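Local coordinates for chitin oligosaccharide binding protein NagB2 (Paenibacillus sp. FPU-7, PDB 7EHU) that binds chitin oligosaccharides, N,N'-diacetylchitobiose and its three-sugar relative, outside the cell and probably hands them to an ABC-type importer, at residues 161-166 against 178-183; 168-173 against 297-302; 202-207 against 237-242; 210-215 against 230-235; 307-312 against 381-386. All coordinates share one frame; numbering follows the deposited sequence. Where two conformers were deposited one is given.

Contact 1: 161-166 against 178-183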
# COMPACT_ATOMS: atom_id res chain seq x y z
N ALA A 161 9.87 26.00 11.53
CA ALA A 161 10.01 26.71 10.27
C ALA A 161 8.93 27.76 10.06
O ALA A 161 8.84 28.33 8.97
CB ALA A 161 10.00 25.72 9.10
N GLY A 162 8.11 28.02 11.07
CA GLY A 162 7.10 29.05 10.96
C GLY A 162 5.81 28.63 10.30
O GLY A 162 4.99 29.50 9.97
N ILE A 163 5.60 27.34 10.08
CA ILE A 163 4.43 26.84 9.38
C ILE A 163 3.46 26.40 10.47
O ILE A 163 3.78 25.50 11.26
CB ILE A 163 4.80 25.60 8.57
CG1 ILE A 163 6.02 25.86 7.68
CG2 ILE A 163 3.61 25.21 7.67
CD1 ILE A 163 6.58 24.57 7.07
N THR A 164 2.28 27.01 10.52
CA THR A 164 1.38 26.86 11.65
C THR A 164 0.12 26.07 11.32
O THR A 164 -0.72 25.89 12.21
CB THR A 164 0.98 28.24 12.20
OG1 THR A 164 0.32 28.98 11.16
CG2 THR A 164 2.21 29.02 12.66
N SER A 165 -0.03 25.61 10.07
CA SER A 165 -1.17 24.81 9.63
C SER A 165 -0.71 23.84 8.54
O SER A 165 0.28 24.09 7.85
CB SER A 165 -2.32 25.67 9.08
OG SER A 165 -1.89 26.46 7.98
N ALA A 166 -1.45 22.77 8.36
CA ALA A 166 -1.11 21.80 7.31
C ALA A 166 -1.51 22.38 5.96
O ALA A 166 -2.58 22.97 5.83
CB ALA A 166 -1.86 20.50 7.56
N GLU A 178 9.73 25.41 1.13
CA GLU A 178 10.70 26.50 1.09
C GLU A 178 11.16 26.85 2.50
O GLU A 178 12.36 27.03 2.76
CB GLU A 178 10.07 27.72 0.41
CG GLU A 178 10.07 27.68 -1.12
CD GLU A 178 9.15 28.71 -1.78
OE1 GLU A 178 8.66 29.63 -1.09
OE2 GLU A 178 8.93 28.59 -3.01
N ALA A 179 10.21 26.97 3.42
CA ALA A 179 10.54 27.39 4.79
C ALA A 179 11.33 26.32 5.52
O ALA A 179 12.25 26.63 6.30
CB ALA A 179 9.24 27.71 5.55
N LEU A 180 10.99 25.05 5.32
CA LEU A 180 11.74 23.97 5.94
C LEU A 180 13.16 23.93 5.41
O LEU A 180 14.12 23.86 6.18
CB LEU A 180 11.04 22.64 5.68
CG LEU A 180 9.70 22.44 6.41
CD1 LEU A 180 8.87 21.36 5.72
CD2 LEU A 180 9.91 22.10 7.89
N LYS A 181 13.31 24.02 4.08
CA LYS A 181 14.63 24.03 3.46
C LYS A 181 15.47 25.19 3.99
O LYS A 181 16.66 25.02 4.27
CB LYS A 181 14.47 24.11 1.94
CG LYS A 181 15.74 23.87 1.09
CD LYS A 181 16.32 22.46 1.28
CE LYS A 181 17.58 22.24 0.46
NZ LYS A 181 18.59 23.30 0.70
N ALA A 182 14.85 26.36 4.18
CA ALA A 182 15.59 27.53 4.64
C ALA A 182 16.13 27.35 6.06
O ALA A 182 17.13 27.99 6.43
CB ALA A 182 14.70 28.77 4.57
N LYS A 183 15.47 26.51 6.86
CA LYS A 183 15.94 26.16 8.18
C LYS A 183 16.86 24.94 8.19
O LYS A 183 17.19 24.45 9.28
CB LYS A 183 14.76 25.87 9.10
CG LYS A 183 13.85 27.02 9.50
CD LYS A 183 14.46 28.07 10.42
CE LYS A 183 14.91 27.37 11.68
NZ LYS A 183 14.71 28.02 12.99
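Lys-183 N is shared by two carbonyls where helix 170-182 runs out: it donates to Ala-179 O at 3.3 Å and, in a weak bond, to Leu-180 O at 3.1 Å. No hydrogen bond passes between the segments themselves, so the loop 161-166 is held against this helix end by packing alone. Ala-161 carries most of it. Its methyl points toward the helix and meets Leu-180 CD2 (3.8 Å from Ala-161 CB), while its carbonyl oxygen lies against the methyl of Ala-179, with 3.5 Å from Ala-161 O to Ala-179 CB. Farther out, Lys-183 brings the base of its side chain to the loop, with its CG 3.9 Å from Ala-161 CA.

Ile-163 reaches the helix from the next stretch of loop. Its chi1 of -52° sets CG1 beside the backbone N, and an extended chi2 (169°) carries CD1 to 3.8 Å from Leu-180 CG, the two side chains crossing at about a right angle. Leu-180 thus takes Ala-161 at one methyl and Ile-163 at its branch point, and Phe-158 of helix 155-160 touches both Leu-180 and Ile-163. Between the two loop residues, Gly-162 is the C-prime residue of a Schellman motif that ends helix 155-160, with Ile-163 N turned back to Phe-158 O. Its positive phi of 84° would jam a CB against the carbonyl O of Ala-161. With small methyls and branched tips as the means of contact, this near-surface joint between two successive helices depends on shape rather than on directed bonds.

Contact 2: 168-173 against 297-302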
# COMPACT_ATOMS: atom_id res chain seq x y z
N LYS A 168 -3.11 23.01 2.46
CA LYS A 168 -4.27 22.49 1.75
C LYS A 168 -4.10 22.57 0.23
O LYS A 168 -4.76 21.82 -0.50
CB LYS A 168 -5.52 23.29 2.10
CG LYS A 168 -5.93 23.19 3.53
CD LYS A 168 -7.21 23.98 3.73
CE LYS A 168 -7.49 24.34 5.15
NZ LYS A 168 -6.30 25.03 5.71
N THR A 169 -3.27 23.49 -0.25
CA THR A 169 -3.08 23.72 -1.67
C THR A 169 -1.61 23.55 -2.02
O THR A 169 -0.73 23.57 -1.15
CB THR A 169 -3.48 25.14 -2.07
OG1 THR A 169 -2.52 26.04 -1.49
CG2 THR A 169 -4.92 25.48 -1.61
N TRP A 170 -1.34 23.35 -3.31
CA TRP A 170 0.03 23.17 -3.77
C TRP A 170 0.88 24.38 -3.43
O TRP A 170 2.04 24.24 -3.04
CB TRP A 170 0.04 22.88 -5.28
CG TRP A 170 1.42 22.65 -5.81
CD1 TRP A 170 2.21 23.53 -6.50
CD2 TRP A 170 2.20 21.45 -5.66
NE1 TRP A 170 3.43 22.95 -6.79
CE2 TRP A 170 3.45 21.68 -6.29
CE3 TRP A 170 1.97 20.21 -5.05
CZ2 TRP A 170 4.44 20.71 -6.33
CZ3 TRP A 170 2.96 19.25 -5.10
CH2 TRP A 170 4.19 19.51 -5.73
N ASP A 171 0.31 25.58 -3.55
CA ASP A 171 1.09 26.78 -3.25
C ASP A 171 1.45 26.85 -1.76
O ASP A 171 2.57 27.24 -1.41
CB ASP A 171 0.34 28.03 -3.72
CG ASP A 171 0.44 28.23 -5.24
OD1 ASP A 171 -0.32 29.06 -5.79
OD2 ASP A 171 1.27 27.55 -5.89
N GLU A 172 0.53 26.45 -0.88
CA GLU A 172 0.86 26.41 0.54
C GLU A 172 1.90 25.33 0.81
O GLU A 172 2.77 25.49 1.68
CB GLU A 172 -0.40 26.15 1.37
CG GLU A 172 -1.43 27.28 1.37
CD GLU A 172 -2.72 26.95 2.14
OE1 GLU A 172 -3.00 25.77 2.44
OE2 GLU A 172 -3.49 27.89 2.43
N PHE A 173 1.82 24.22 0.08
CA PHE A 173 2.77 23.12 0.24
C PHE A 173 4.17 23.56 -0.17
O PHE A 173 5.14 23.34 0.57
CB PHE A 173 2.27 21.94 -0.62
CG PHE A 173 3.12 20.69 -0.56
CD1 PHE A 173 3.20 19.92 0.59
CD2 PHE A 173 3.79 20.26 -1.69
CE1 PHE A 173 3.96 18.75 0.60
CE2 PHE A 173 4.55 19.11 -1.66
CZ PHE A 173 4.64 18.36 -0.52
N PHE A 297 -1.83 15.17 6.60
CA PHE A 297 -2.65 15.84 5.61
C PHE A 297 -2.65 15.05 4.31
O PHE A 297 -1.64 14.45 3.92
CB PHE A 297 -2.25 17.32 5.37
CG PHE A 297 -0.81 17.56 4.99
CD1 PHE A 297 0.16 17.73 5.96
CD2 PHE A 297 -0.45 17.68 3.64
CE1 PHE A 297 1.49 18.00 5.61
CE2 PHE A 297 0.88 17.93 3.28
CZ PHE A 297 1.85 18.10 4.28
N ARG A 298 -3.80 15.06 3.64
CA ARG A 298 -3.87 14.44 2.34
C ARG A 298 -3.13 15.29 1.32
O ARG A 298 -2.80 16.46 1.54
CB ARG A 298 -5.32 14.19 1.94
CG ARG A 298 -6.08 15.37 1.45
CD ARG A 298 -7.38 14.92 0.72
NE ARG A 298 -8.27 16.04 0.54
CZ ARG A 298 -9.20 16.44 1.42
NH1 ARG A 298 -9.41 15.78 2.55
NH2 ARG A 298 -9.93 17.50 1.14
N PHE A 299 -2.79 14.66 0.21
CA PHE A 299 -2.04 15.33 -0.83
C PHE A 299 -2.72 16.66 -1.18
O PHE A 299 -3.94 16.69 -1.36
CB PHE A 299 -1.93 14.43 -2.07
CG PHE A 299 -0.92 14.95 -3.06
CD1 PHE A 299 -1.28 15.89 -4.02
CD2 PHE A 299 0.40 14.55 -2.99
CE1 PHE A 299 -0.34 16.41 -4.88
CE2 PHE A 299 1.33 15.08 -3.85
CZ PHE A 299 0.96 16.01 -4.79
N PRO A 300 -1.98 17.76 -1.27
CA PRO A 300 -2.62 19.08 -1.46
C PRO A 300 -3.16 19.29 -2.87
O PRO A 300 -2.74 18.65 -3.84
CB PRO A 300 -1.47 20.06 -1.19
CG PRO A 300 -0.22 19.28 -1.55
CD PRO A 300 -0.52 17.87 -1.10
N ASN A 301 -4.07 20.24 -2.99
CA ASN A 301 -4.76 20.51 -4.25
C ASN A 301 -3.90 21.32 -5.21
O ASN A 301 -3.43 22.43 -4.89
CB ASN A 301 -6.09 21.23 -3.98
CG ASN A 301 -7.11 20.35 -3.28
OD1 ASN A 301 -7.05 19.13 -3.35
ND2 ASN A 301 -8.03 20.98 -2.56
N ILE A 302 -3.69 20.77 -6.41
CA ILE A 302 -2.98 21.46 -7.48
C ILE A 302 -3.92 22.29 -8.35
O ILE A 302 -3.47 23.26 -8.97
CB ILE A 302 -2.17 20.45 -8.33
CG1 ILE A 302 -0.92 20.02 -7.56
CG2 ILE A 302 -1.77 21.03 -9.70
CD1 ILE A 302 -0.15 18.88 -8.18
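Thr-169 and Asn-301 bring their backbones together in a single bridge: Asn-301 N gives an almost straight bond to Lys-168 O (3.0 Å, 177°), and Trp-170 N gives a second to Asn-301 O at 2.8 Å, arriving from above that carbonyl plane. Thr-169 is also the N-cap of helix 170-182, its OG1 accepting from Glu-172 N at 3.1 Å. Glu-172 in turn uses OE1 to take Lys-168 N.

The side chains pack beyond this bridge. With CG anti to the backbone N (chi1 -178°), the indole of Trp-170 runs beside Ile-302 in the same direction; Ile-302 CD1 sits over the rim of one of its faces, and CZ3 comes within 3.8 Å of Phe-299 CZ. Arg-238 adds a cation-pi contact to the same indole. One turn on, the ring of Phe-173 receives Pro-300 CG in an off-centre CH-pi contact, 4.2 Å from the ring centroid, while its CD1 meets Phe-297 CE2 at 4.1 Å, the two side chains at about a right angle. Phe-151 of strand 138-154 touches Phe-173, Phe-297 and Pro-300 from the sheet side.

An alanine in place of Trp-170 would probably open a gap beside Phe-299 CZ and Ile-302 CD1 and leave Arg-238 without its aromatic partner. Asn-301 has a second task, its OD1 accepting from Asn-308 N. Two backbone bonds thus fix the loop against the start of the helix, and the apolar rings behind them join that helix start to the sheet.

Contact 3: 202-207 against 237-242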
# COMPACT_ATOMS: atom_id res chain seq x y z
N MET A 202 4.66 5.87 -4.55
CA MET A 202 3.54 6.37 -3.75
C MET A 202 3.36 7.86 -4.00
O MET A 202 2.26 8.34 -4.29
CB MET A 202 3.82 6.14 -2.26
CG MET A 202 3.70 4.68 -1.83
SD MET A 202 3.56 4.50 -0.02
CE MET A 202 5.30 4.68 0.41
N LEU A 203 4.45 8.60 -3.90
CA LEU A 203 4.41 10.03 -4.12
C LEU A 203 4.13 10.36 -5.57
O LEU A 203 3.33 11.25 -5.87
CB LEU A 203 5.73 10.63 -3.66
CG LEU A 203 5.85 12.15 -3.75
CD1 LEU A 203 4.73 12.85 -2.97
CD2 LEU A 203 7.21 12.61 -3.24
N ALA A 204 4.79 9.65 -6.49
CA ALA A 204 4.57 9.90 -7.91
C ALA A 204 3.11 9.69 -8.28
O ALA A 204 2.55 10.48 -9.05
CB ALA A 204 5.46 8.98 -8.74
N ASN A 205 2.49 8.64 -7.75
CA ASN A 205 1.10 8.32 -8.10
C ASN A 205 0.15 9.41 -7.63
O ASN A 205 -0.69 9.87 -8.41
CB ASN A 205 0.88 6.81 -7.87
CG ASN A 205 -0.54 6.27 -8.05
OD1 ASN A 205 -0.98 5.35 -7.35
ND2 ASN A 205 -1.35 6.99 -8.84
N SER A 206 0.33 9.91 -6.41
CA SER A 206 -0.53 11.01 -5.99
C SER A 206 -0.25 12.29 -6.77
O SER A 206 -1.17 13.06 -7.01
CB SER A 206 -0.49 11.22 -4.48
OG SER A 206 -1.29 10.26 -3.82
N LEU A 207 1.01 12.51 -7.19
CA LEU A 207 1.33 13.65 -8.03
C LEU A 207 0.60 13.59 -9.37
O LEU A 207 -0.03 14.56 -9.78
CB LEU A 207 2.83 13.76 -8.25
CG LEU A 207 3.53 14.68 -7.26
CD1 LEU A 207 5.04 14.42 -7.29
CD2 LEU A 207 3.25 16.12 -7.58
N LYS A 237 7.30 15.98 -13.86
CA LYS A 237 8.07 17.21 -13.75
C LYS A 237 8.09 17.73 -12.32
O LYS A 237 9.13 18.16 -11.83
CB LYS A 237 7.55 18.28 -14.73
CG LYS A 237 7.86 17.92 -16.18
CD LYS A 237 7.50 19.00 -17.20
CE LYS A 237 7.95 20.34 -16.66
NZ LYS A 237 7.87 21.56 -17.46
N ARG A 238 6.94 17.72 -11.65
CA ARG A 238 6.92 18.17 -10.26
C ARG A 238 7.72 17.24 -9.35
O ARG A 238 8.39 17.71 -8.42
CB ARG A 238 5.47 18.31 -9.79
CG ARG A 238 4.71 19.47 -10.44
CD ARG A 238 3.23 19.36 -10.17
NE ARG A 238 2.43 20.23 -11.03
CZ ARG A 238 1.88 21.38 -10.69
NH1 ARG A 238 2.00 21.87 -9.46
NH2 ARG A 238 1.16 22.03 -11.59
N LEU A 239 7.63 15.92 -9.56
CA LEU A 239 8.41 14.99 -8.75
C LEU A 239 9.90 15.30 -8.88
O LEU A 239 10.62 15.39 -7.89
CB LEU A 239 8.16 13.55 -9.21
CG LEU A 239 8.89 12.44 -8.46
CD1 LEU A 239 8.51 12.35 -6.99
CD2 LEU A 239 8.64 11.12 -9.16
N LYS A 240 10.36 15.48 -10.12
CA LYS A 240 11.75 15.84 -10.36
C LYS A 240 12.09 17.17 -9.69
O LYS A 240 13.15 17.29 -9.07
CB LYS A 240 11.99 15.88 -11.87
CG LYS A 240 13.41 16.19 -12.31
CD LYS A 240 14.43 15.26 -11.69
CE LYS A 240 15.84 15.56 -12.20
NZ LYS A 240 16.82 14.63 -11.58
N ASP A 241 11.19 18.15 -9.75
CA ASP A 241 11.48 19.45 -9.14
C ASP A 241 11.62 19.33 -7.62
O ASP A 241 12.45 20.02 -7.02
CB ASP A 241 10.43 20.49 -9.52
CG ASP A 241 10.91 21.93 -9.27
OD1 ASP A 241 11.90 22.35 -9.93
OD2 ASP A 241 10.32 22.63 -8.42
N LEU A 242 10.85 18.45 -6.98
CA LEU A 242 11.00 18.26 -5.54
C LEU A 242 12.40 17.77 -5.20
O LEU A 242 12.96 18.13 -4.15
CB LEU A 242 9.99 17.25 -5.04
CG LEU A 242 8.51 17.65 -5.04
CD1 LEU A 242 7.66 16.46 -4.64
CD2 LEU A 242 8.25 18.83 -4.12
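Leu-239 meets three residues of segment 202-207; no hydrogen bond or salt bridge links the two segments, and most contacts are between apolar side chains. The chi1 of Leu-239 (-179°) sets its CG anti to the backbone N. Of its two methyls, CD1 meets Leu-203 CD2 at 4.0 Å, and CD2 meets Ala-204 CB at 3.9 Å. Leu-207 comes in against the backbone as well, its CD1 lying 3.7 Å from Leu-239 CA. Leu-203 and Leu-242 close one end, reaching toward each other tip to tip with 4.1 Å from Leu-203 CD2 to Leu-242 CD1.

The aliphatic part of a charged residue gives the second kind of contact. Leu-207 CD2 rests on Arg-238 CB at 3.8 Å, the two side chains crossing at a slant; the arginine continues extended from CG to NE, and its NE makes a salt bridge with Asp-234 one turn earlier.

The axes of segments 202-207 and 237-242 pass 9.9 Å apart at 133°, a steeply crossed, partly antiparallel pairing. Leu-203 also touches Phe-151 of strand 138-154 and Phe-273 of strand 271-275, and Phe-299 packs on Leu-207, so the leucines join this helix pair to the sheet.

Contact 4: 210-215 against 230-235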
# COMPACT_ATOMS: atom_id res chain seq x y z
N ALA A 210 -3.03 14.02 -9.06
CA ALA A 210 -3.31 15.42 -8.77
C ALA A 210 -3.22 16.29 -10.01
O ALA A 210 -3.97 17.26 -10.14
CB ALA A 210 -2.36 15.96 -7.70
N THR A 211 -2.30 15.98 -10.93
CA THR A 211 -2.13 16.81 -12.12
C THR A 211 -3.05 16.39 -13.26
O THR A 211 -3.50 17.26 -14.02
CB THR A 211 -0.68 16.79 -12.61
OG1 THR A 211 -0.28 15.44 -12.85
CG2 THR A 211 0.26 17.44 -11.63
N ALA A 212 -3.33 15.10 -13.43
CA ALA A 212 -4.06 14.61 -14.59
C ALA A 212 -5.47 14.13 -14.27
O ALA A 212 -6.28 13.99 -15.19
CB ALA A 212 -3.29 13.45 -15.24
N GLY A 213 -5.78 13.89 -13.00
CA GLY A 213 -7.04 13.31 -12.62
C GLY A 213 -7.00 11.80 -12.56
O GLY A 213 -6.12 11.16 -13.14
N PRO A 214 -7.97 11.20 -11.86
CA PRO A 214 -7.95 9.73 -11.69
C PRO A 214 -8.22 8.94 -12.95
O PRO A 214 -7.85 7.77 -13.03
CB PRO A 214 -9.04 9.48 -10.63
CG PRO A 214 -9.99 10.64 -10.83
CD PRO A 214 -9.13 11.82 -11.20
N GLU A 215 -8.89 9.53 -13.94
CA GLU A 215 -9.18 8.83 -15.18
C GLU A 215 -7.92 8.51 -15.97
O GLU A 215 -7.90 7.57 -16.76
CB GLU A 215 -10.12 9.72 -16.00
CG GLU A 215 -9.51 11.07 -16.41
CD GLU A 215 -9.51 12.20 -15.35
OE1 GLU A 215 -8.94 13.25 -15.69
OE2 GLU A 215 -10.03 12.09 -14.21
N PRO A 230 0.25 15.36 -21.56
CA PRO A 230 0.94 16.46 -20.87
C PRO A 230 0.65 16.56 -19.39
O PRO A 230 1.55 16.90 -18.61
CB PRO A 230 0.43 17.70 -21.62
CG PRO A 230 0.17 17.22 -23.00
CD PRO A 230 -0.39 15.81 -22.82
N ALA A 231 -0.59 16.29 -18.97
CA ALA A 231 -0.92 16.41 -17.55
C ALA A 231 -0.26 15.32 -16.73
O ALA A 231 0.03 15.54 -15.55
CB ALA A 231 -2.44 16.37 -17.36
N VAL A 232 -0.03 14.13 -17.32
CA VAL A 232 0.72 13.09 -16.61
C VAL A 232 2.18 13.49 -16.50
O VAL A 232 2.80 13.42 -15.43
CB VAL A 232 0.54 11.72 -17.30
CG1 VAL A 232 1.42 10.66 -16.62
CG2 VAL A 232 -0.92 11.29 -17.29
N LEU A 233 2.77 13.93 -17.63
CA LEU A 233 4.14 14.42 -17.62
C LEU A 233 4.33 15.51 -16.58
O LEU A 233 5.35 15.54 -15.88
CB LEU A 233 4.51 14.93 -19.02
CG LEU A 233 5.83 15.69 -19.13
CD1 LEU A 233 7.01 14.80 -18.76
CD2 LEU A 233 6.00 16.27 -20.53
N ASP A 234 3.32 16.39 -16.40
CA ASP A 234 3.42 17.45 -15.41
C ASP A 234 3.69 16.88 -14.02
O ASP A 234 4.51 17.42 -13.27
CB ASP A 234 2.13 18.29 -15.43
CG ASP A 234 2.15 19.44 -14.44
OD1 ASP A 234 1.07 19.92 -14.04
OD2 ASP A 234 3.25 19.93 -14.11
N GLY A 235 3.03 15.77 -13.67
CA GLY A 235 3.28 15.16 -12.37
C GLY A 235 4.72 14.72 -12.19
O GLY A 235 5.30 14.88 -11.11
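Ala-212 and Ala-231 bring the last turn of helix 197-212 and the first turn of helix 230-244 together, their CA atoms 4.7 Å apart. Just after the contact Gly-213 breaks the first helix with a positive phi of 91°.

Thr-211 supplies the polar link. Its chi1 of 56° places OG1 between the backbone N and the carbonyl carbon, and from there the hydroxyl donates to Ala-231 O at 2.7 Å. OG1 is also within hydrogen-bonding contact of Leu-207 O of its own helix, so the two carbonyls must share or alternate for its one proton. The other branch, CG2, lies 3.6 Å from Asp-234 OD1. Methyls do the rest: Ala-212 CB meets Ala-231 CB at 3.7 Å and Val-232 CG2 at 3.8 Å. At Gly-235 a CB would come tightly against Thr-211 OG1.

An alanine at Thr-211 would probably leave Ala-231 O without this donor and open a gap beside Asp-234 where CG2 had been. Gly-235 N makes a weak bond to Val-232 O, and the threonine hydroxyl gives Ala-231 O, near the start of the helix, a donor from the other helix.

Contact 5: 307-312 against 381-386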
# COMPACT_ATOMS: atom_id res chain seq x y z
N ASP A 307 -8.39 17.30 -7.68
CA ASP A 307 -8.55 17.96 -6.38
C ASP A 307 -9.39 17.15 -5.40
O ASP A 307 -10.38 16.50 -5.77
CB ASP A 307 -9.20 19.34 -6.57
CG ASP A 307 -8.24 20.37 -7.09
OD1 ASP A 307 -8.66 21.53 -7.23
OD2 ASP A 307 -7.05 20.06 -7.29
N ASN A 308 -9.01 17.23 -4.13
CA ASN A 308 -9.74 16.68 -2.99
C ASN A 308 -9.91 15.17 -3.04
O ASN A 308 -10.80 14.62 -2.39
CB ASN A 308 -11.07 17.39 -2.78
CG ASN A 308 -10.86 18.83 -2.53
OD1 ASN A 308 -10.26 19.18 -1.52
ND2 ASN A 308 -11.35 19.69 -3.41
N LEU A 309 -9.06 14.49 -3.77
CA LEU A 309 -9.04 13.04 -3.80
C LEU A 309 -7.97 12.50 -2.85
O LEU A 309 -7.00 13.18 -2.54
CB LEU A 309 -8.75 12.54 -5.22
CG LEU A 309 -9.73 13.02 -6.29
CD1 LEU A 309 -9.34 12.45 -7.64
CD2 LEU A 309 -11.15 12.61 -5.96
N ILE A 310 -8.15 11.27 -2.40
CA ILE A 310 -7.15 10.61 -1.57
C ILE A 310 -6.88 9.22 -2.13
O ILE A 310 -7.81 8.50 -2.49
CB ILE A 310 -7.54 10.60 -0.08
CG1 ILE A 310 -6.37 10.16 0.80
CG2 ILE A 310 -8.77 9.74 0.15
CD1 ILE A 310 -6.61 10.38 2.28
N ASN A 311 -5.62 8.86 -2.23
CA ASN A 311 -5.29 7.50 -2.64
C ASN A 311 -5.69 6.54 -1.53
O ASN A 311 -5.28 6.72 -0.38
CB ASN A 311 -3.78 7.44 -2.89
CG ASN A 311 -3.26 6.07 -3.33
OD1 ASN A 311 -2.13 5.73 -3.00
ND2 ASN A 311 -4.03 5.31 -4.10
N GLY A 312 -6.50 5.53 -1.86
CA GLY A 312 -6.87 4.56 -0.85
C GLY A 312 -7.78 3.50 -1.41
O GLY A 312 -8.24 3.58 -2.55
N ALA A 381 -12.35 13.99 2.04
CA ALA A 381 -12.02 13.89 0.62
C ALA A 381 -13.28 13.67 -0.20
O ALA A 381 -14.26 13.08 0.26
CB ALA A 381 -11.09 12.70 0.39
N LYS A 382 -13.26 14.18 -1.44
CA LYS A 382 -14.37 13.97 -2.36
C LYS A 382 -14.55 12.49 -2.66
O LYS A 382 -15.68 11.99 -2.71
CB LYS A 382 -14.08 14.75 -3.65
CG LYS A 382 -15.00 14.48 -4.84
CD LYS A 382 -14.53 15.28 -6.07
CE LYS A 382 -15.63 15.43 -7.12
NZ LYS A 382 -15.44 16.67 -7.95
N ALA A 383 -13.45 11.78 -2.85
CA ALA A 383 -13.46 10.36 -3.21
C ALA A 383 -12.05 9.83 -3.06
O ALA A 383 -11.08 10.59 -2.91
CB ALA A 383 -13.93 10.17 -4.66
N ALA A 384 -11.93 8.51 -3.11
CA ALA A 384 -10.64 7.84 -3.15
C ALA A 384 -10.34 7.33 -4.56
O ALA A 384 -11.24 7.16 -5.39
CB ALA A 384 -10.60 6.66 -2.17
N PHE A 385 -9.06 7.09 -4.83
CA PHE A 385 -8.63 6.43 -6.04
C PHE A 385 -7.66 5.31 -5.67
O PHE A 385 -6.86 5.46 -4.73
CB PHE A 385 -7.97 7.39 -7.04
CG PHE A 385 -6.77 8.12 -6.53
CD1 PHE A 385 -6.91 9.34 -5.87
CD2 PHE A 385 -5.49 7.62 -6.74
CE1 PHE A 385 -5.80 10.03 -5.44
CE2 PHE A 385 -4.38 8.32 -6.31
CZ PHE A 385 -4.54 9.52 -5.66
N PRO A 386 -7.70 4.19 -6.37
CA PRO A 386 -6.80 3.08 -6.05
C PRO A 386 -5.37 3.40 -6.45
O PRO A 386 -5.09 4.33 -7.22
CB PRO A 386 -7.36 1.93 -6.90
CG PRO A 386 -7.92 2.63 -8.10
CD PRO A 386 -8.52 3.91 -7.56
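Phe-385 folds its ring across the neighbouring strand, onto the backbone of Asn-311. Its chi1 of 58° puts CG between its own backbone N and carbonyl carbon, and one ring face then lies under Asn-311 CA, which stands 3.6 Å above the plane over the centre. Asn-311 CB presses on the far end of the ring, 3.5 Å from Phe-385 CZ, whereas Leu-309 CB comes up at the edge, 3.7 Å from Phe-385 CD1.

Asn-311 holds its CG anti to the backbone N (chi1 180°). Its amide, turned only 20° from the plane of the ring, sends ND2 to Phe-385 O at 2.9 Å. The same oxygen takes Gly-312 N, also at 2.9 Å, and the two donors approach from opposite faces of the carbonyl plane. On the other face of the sheet Ile-310 points CG2 at the methyl of Ala-381, with 3.8 Å from Ile-310 CG2 to Ala-381 CB.

Between strands 309-312 and 383-385 the bridges are parallel, Ile-310 with Ala-384 and Asn-311 with Phe-385, and Phe-385 N donates to Ile-310 O. Lys-382 N adds a 2.7 Å bond to Asn-308 O. The side chain of Asn-311 lies about 6 Å from a bound N-acetylglucosamine, so the Phe-385 oxygen that takes two donors, and the ring against the Asn-311 backbone, together fix an asparagine beside the sugar site.

Overall arrangement
The contacts spread from contact 1 at the outside, 28 Å from the chain's centre, to contact 5 near the bound glycan, at 14 Å, with contact 4 beside contact 3. Contacts 1 and 2 share helix 170-182, and their segments alternate along the chain; contacts 3 and 4 share helices 197-212 and 230-244, with centres 10 Å apart. Contact 4 is nested within contact 3 and contact 3 within the loop closed by contact 2, while contact 5 follows them all. Segment 297-302 touches contacts 3, 4 and 5, as well as Ala-166 of contact 1. Helices and sheet are thus packed continuously into one body that borders the oligosaccharide site, consistent with a lobe of a solute-binding protein.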